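Local coordinates for putative transcriptional regulator (MarR/EmrR family) (Acinetobacter sp. ADP1, PDB 3NRV), which probably binds DNA as a dimer and regulates transcription, as expected for a MarR-type winged helix-turn-helix protein, at residues M40-V48 / K59-D67. Residues are numbered along the deposited sequence; the frame is centred on the assembly and turned at random. Where two conformers were deposited one is given.
Sequences MTEWRIISV and KISDILGLD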
loop_
_atom_site.group_PDB
_atom_site.type_symbol
_atom_site.label_atom_id
_atom_site.label_comp_id
_atom_site.label_asym_id
_atom_site.label_seq_id
_atom_site.Cartn_x
_atom_site.Cartn_y
_atom_site.Cartn_z
HETATM N N MSE C 40 -9.118 3.726 2.471
HETATM C CA MSE C 40 -8.541 2.453 2.034
HETATM C C MSE C 40 -7.815 1.765 3.194
HETATM O O MSE C 40 -7.892 0.550 3.385
HETATM C CB MSE C 40 -7.566 2.717 0.859
HETATM C CG MSE C 40 -6.636 1.527 0.490
HETATM SE SE MSE C 40 -7.840 0.020 0.029
HETATM C CE MSE C 40 -6.655 -1.039 -1.102
ATOM N N THR C 41 -7.096 2.546 3.985
ATOM C CA THR C 41 -6.343 1.953 5.086
ATOM C C THR C 41 -7.262 1.412 6.182
ATOM O O THR C 41 -7.022 0.338 6.742
ATOM C CB THR C 41 -5.291 2.925 5.639
ATOM O OG1 THR C 41 -4.334 3.193 4.603
ATOM C CG2 THR C 41 -4.583 2.313 6.850
ATOM N N GLU C 42 -8.334 2.137 6.473
ATOM C CA GLU C 42 -9.378 1.592 7.347
ATOM C C GLU C 42 -9.894 0.247 6.832
ATOM O O GLU C 42 -10.008 -0.720 7.602
ATOM C CB GLU C 42 -10.522 2.607 7.501
ATOM C CG GLU C 42 -10.070 3.784 8.368
ATOM C CD GLU C 42 -11.078 4.914 8.451
ATOM O OE1 GLU C 42 -11.711 5.246 7.439
ATOM O OE2 GLU C 42 -11.225 5.479 9.545
ATOM N N TRP C 43 -10.221 0.195 5.543
ATOM C CA TRP C 43 -10.689 -1.051 4.915
ATOM C C TRP C 43 -9.653 -2.189 5.040
ATOM O O TRP C 43 -9.999 -3.313 5.377
ATOM C CB TRP C 43 -11.079 -0.844 3.428
ATOM C CG TRP C 43 -11.218 -2.159 2.757
ATOM C CD1 TRP C 43 -10.392 -2.710 1.817
ATOM C CD2 TRP C 43 -12.194 -3.160 3.073
ATOM N NE1 TRP C 43 -10.822 -3.986 1.505
ATOM C CE2 TRP C 43 -11.916 -4.283 2.261
ATOM C CE3 TRP C 43 -13.279 -3.203 3.949
ATOM C CZ2 TRP C 43 -12.700 -5.433 2.300
ATOM C CZ3 TRP C 43 -14.053 -4.351 3.982
ATOM C CH2 TRP C 43 -13.756 -5.447 3.165
ATOM N N ARG C 44 -8.383 -1.901 4.764
ATOM C CA ARG C 44 -7.353 -2.936 4.862
ATOM C C ARG C 44 -7.325 -3.554 6.263
ATOM O O ARG C 44 -7.200 -4.767 6.436
ATOM C CB ARG C 44 -5.964 -2.371 4.487
ATOM C CG ARG C 44 -5.867 -1.877 3.016
ATOM C CD ARG C 44 -4.467 -1.314 2.697
ATOM N NE ARG C 44 -3.461 -2.386 2.740
ATOM C CZ ARG C 44 -2.149 -2.201 2.908
ATOM N NH1 ARG C 44 -1.664 -0.982 3.073
ATOM N NH2 ARG C 44 -1.322 -3.250 2.916
ATOM N N ILE C 45 -7.458 -2.713 7.274
ATOM C CA ILE C 45 -7.421 -3.211 8.637
ATOM C C ILE C 45 -8.681 -4.007 9.007
ATOM O O ILE C 45 -8.594 -5.073 9.604
ATOM C CB ILE C 45 -7.190 -2.064 9.625
ATOM C CG1 ILE C 45 -5.732 -1.609 9.488
ATOM C CG2 ILE C 45 -7.469 -2.531 11.036
ATOM C CD1 ILE C 45 -5.409 -0.317 10.221
ATOM N N ILE C 46 -9.845 -3.475 8.648
ATOM C CA ILE C 46 -11.105 -4.184 8.871
ATOM C C ILE C 46 -11.039 -5.576 8.249
ATOM O O ILE C 46 -11.444 -6.578 8.860
ATOM C CB ILE C 46 -12.293 -3.347 8.312
ATOM C CG1 ILE C 46 -12.613 -2.221 9.298
ATOM C CG2 ILE C 46 -13.530 -4.206 8.085
ATOM C CD1 ILE C 46 -13.322 -1.094 8.664
ATOM N N SER C 47 -10.504 -5.649 7.038
ATOM C CA SER C 47 -10.427 -6.926 6.343
ATOM C C SER C 47 -9.473 -7.896 7.064
ATOM O O SER C 47 -9.716 -9.107 7.120
ATOM C CB SER C 47 -10.035 -6.723 4.876
ATOM O OG SER C 47 -9.743 -7.966 4.268
ATOM N N VAL C 48 -8.401 -7.364 7.642
ATOM C CA VAL C 48 -7.501 -8.206 8.448
ATOM C C VAL C 48 -8.211 -8.703 9.708
ATOM O O VAL C 48 -8.143 -9.876 10.038
ATOM C CB VAL C 48 -6.184 -7.502 8.840
ATOM C CG1 VAL C 48 -5.405 -8.335 9.881
ATOM C CG2 VAL C 48 -5.333 -7.273 7.608
ATOM N N LYS C 59 0.597 -7.684 15.036
ATOM C CA LYS C 59 0.151 -8.640 14.024
ATOM C C LYS C 59 -0.450 -7.946 12.785
ATOM O O LYS C 59 -0.199 -8.364 11.651
ATOM C CB LYS C 59 -0.831 -9.658 14.616
ATOM C CG LYS C 59 -1.307 -10.685 13.593
ATOM C CD LYS C 59 -2.118 -11.801 14.243
ATOM C CE LYS C 59 -2.533 -12.850 13.221
ATOM N NZ LYS C 59 -3.087 -14.068 13.902
ATOM N N ILE C 60 -1.221 -6.878 12.999
ATOM C CA ILE C 60 -1.819 -6.158 11.866
ATOM C C ILE C 60 -0.709 -5.523 11.014
ATOM O O ILE C 60 -0.719 -5.606 9.783
ATOM C CB ILE C 60 -2.858 -5.101 12.346
ATOM C CG1 ILE C 60 -4.026 -5.781 13.073
ATOM C CG2 ILE C 60 -3.378 -4.257 11.185
ATOM C CD1 ILE C 60 -4.809 -4.819 13.966
ATOM N N SER C 61 0.275 -4.923 11.678
ATOM C CA SER C 61 1.419 -4.336 10.978
ATOM C C SER C 61 2.217 -5.376 10.187
ATOM O O SER C 61 2.620 -5.137 9.041
ATOM C CB SER C 61 2.335 -3.605 11.987
ATOM O OG SER C 61 3.503 -3.114 11.361
ATOM N N ASP C 62 2.440 -6.533 10.799
ATOM C CA ASP C 62 3.188 -7.600 10.150
ATOM C C ASP C 62 2.470 -8.029 8.880
ATOM O O ASP C 62 3.103 -8.253 7.843
ATOM C CB ASP C 62 3.339 -8.807 11.076
ATOM C CG ASP C 62 4.322 -8.557 12.205
ATOM O OD1 ASP C 62 5.071 -7.556 12.132
ATOM O OD2 ASP C 62 4.344 -9.364 13.164
ATOM N N ILE C 63 1.147 -8.137 8.968
ATOM C CA ILE C 63 0.346 -8.561 7.825
ATOM C C ILE C 63 0.294 -7.525 6.706
ATOM O O ILE C 63 0.437 -7.874 5.531
ATOM C CB ILE C 63 -1.083 -8.966 8.250
ATOM C CG1 ILE C 63 -1.027 -10.225 9.128
ATOM C CG2 ILE C 63 -1.951 -9.198 7.029
ATOM C CD1 ILE C 63 -2.341 -10.558 9.860
ATOM N N LEU C 64 0.099 -6.257 7.060
ATOM C CA LEU C 64 -0.133 -5.228 6.051
ATOM C C LEU C 64 1.146 -4.578 5.504
ATOM O O LEU C 64 1.144 -4.047 4.393
ATOM C CB LEU C 64 -1.065 -4.134 6.600
ATOM C CG LEU C 64 -2.484 -4.584 6.978
ATOM C CD1 LEU C 64 -3.299 -3.380 7.494
ATOM C CD2 LEU C 64 -3.192 -5.240 5.790
ATOM N N GLY C 65 2.214 -4.580 6.304
ATOM C CA GLY C 65 3.411 -3.832 5.957
ATOM C C GLY C 65 3.382 -2.354 6.317
ATOM O O GLY C 65 4.340 -1.621 6.037
ATOM N N LEU C 66 2.281 -1.887 6.902
ATOM C CA LEU C 66 2.258 -0.519 7.414
ATOM C C LEU C 66 2.918 -0.557 8.767
ATOM O O LEU C 66 2.727 -1.518 9.502
ATOM C CB LEU C 66 0.827 -0.004 7.568
ATOM C CG LEU C 66 0.063 0.355 6.294
ATOM C CD1 LEU C 66 -1.399 0.630 6.610
ATOM C CD2 LEU C 66 0.704 1.550 5.614
ATOM N N ASP C 67 3.673 0.484 9.111
ATOM C CA ASP C 67 4.318 0.516 10.415
ATOM C C ASP C 67 3.322 0.606 11.559
ATOM O O ASP C 67 2.154 0.895 11.352
ATOM C CB ASP C 67 5.449 1.564 10.515
ATOM C CG ASP C 67 4.959 3.020 10.538
ATOM O OD1 ASP C 67 3.825 3.322 10.975
ATOM O OD2 ASP C 67 5.772 3.889 10.140
#
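R44 NH2 donates a hydrogen bond of 3.0 Å to the backbone O of L64, the last residue of helix 57-64. The bond is bent, 132° at the hydrogen. It lies in the carbonyl plane and uses a lone pair, while the oxygen is tilted out of the guanidinium plane. The R44 chain bends at its third torsion (chi3 67°), and this turns the guanidinium toward the end of helix 57-64. L64 CB lies over one face of the group, 3.8 Å from NH2. NH1 passes L66 CG obliquely and has a polar partner elsewhere, N22 OD1 of the second subunit.

L64 is the centre of the apolar packing. Its two methyls part: CD1 meets I45 CG1 at 3.6 Å, and CD2 presses on V48 CG2 at 3.5 Å, a tight carbon pair. The I45 side chain lies across that of L64, whereas V48 and L64 run alongside in opposite senses. V48 CG1 stands anti to the backbone N and meets I63 CD1 tip to tip at 3.8 Å. I60 CG2 lies 3.9 Å from I45 CG1. At the other end, T41 CG2 and L66 CD1 also meet tip to tip. T41 OG1 instead forms a hydrogen bond with D62 O of the second subunit.

G65 leaves the helix with positive phi. S61 OG donates a hydrogen bond of 2.6 Å to L66 O and ties the turn back to the helix. D67 then caps the N-terminus of helix 68-80, where T74 touches I45 and V71 touches I60. The axes of segments 40-48 and 59-64 come within 10.6 Å of each other at 110°. This buried packing joins helix 40-51 to the first helix and turn of the helix-turn-helix in a MarR-type winged-helix fold, where helix 68-80 is the probable DNA-recognition helix.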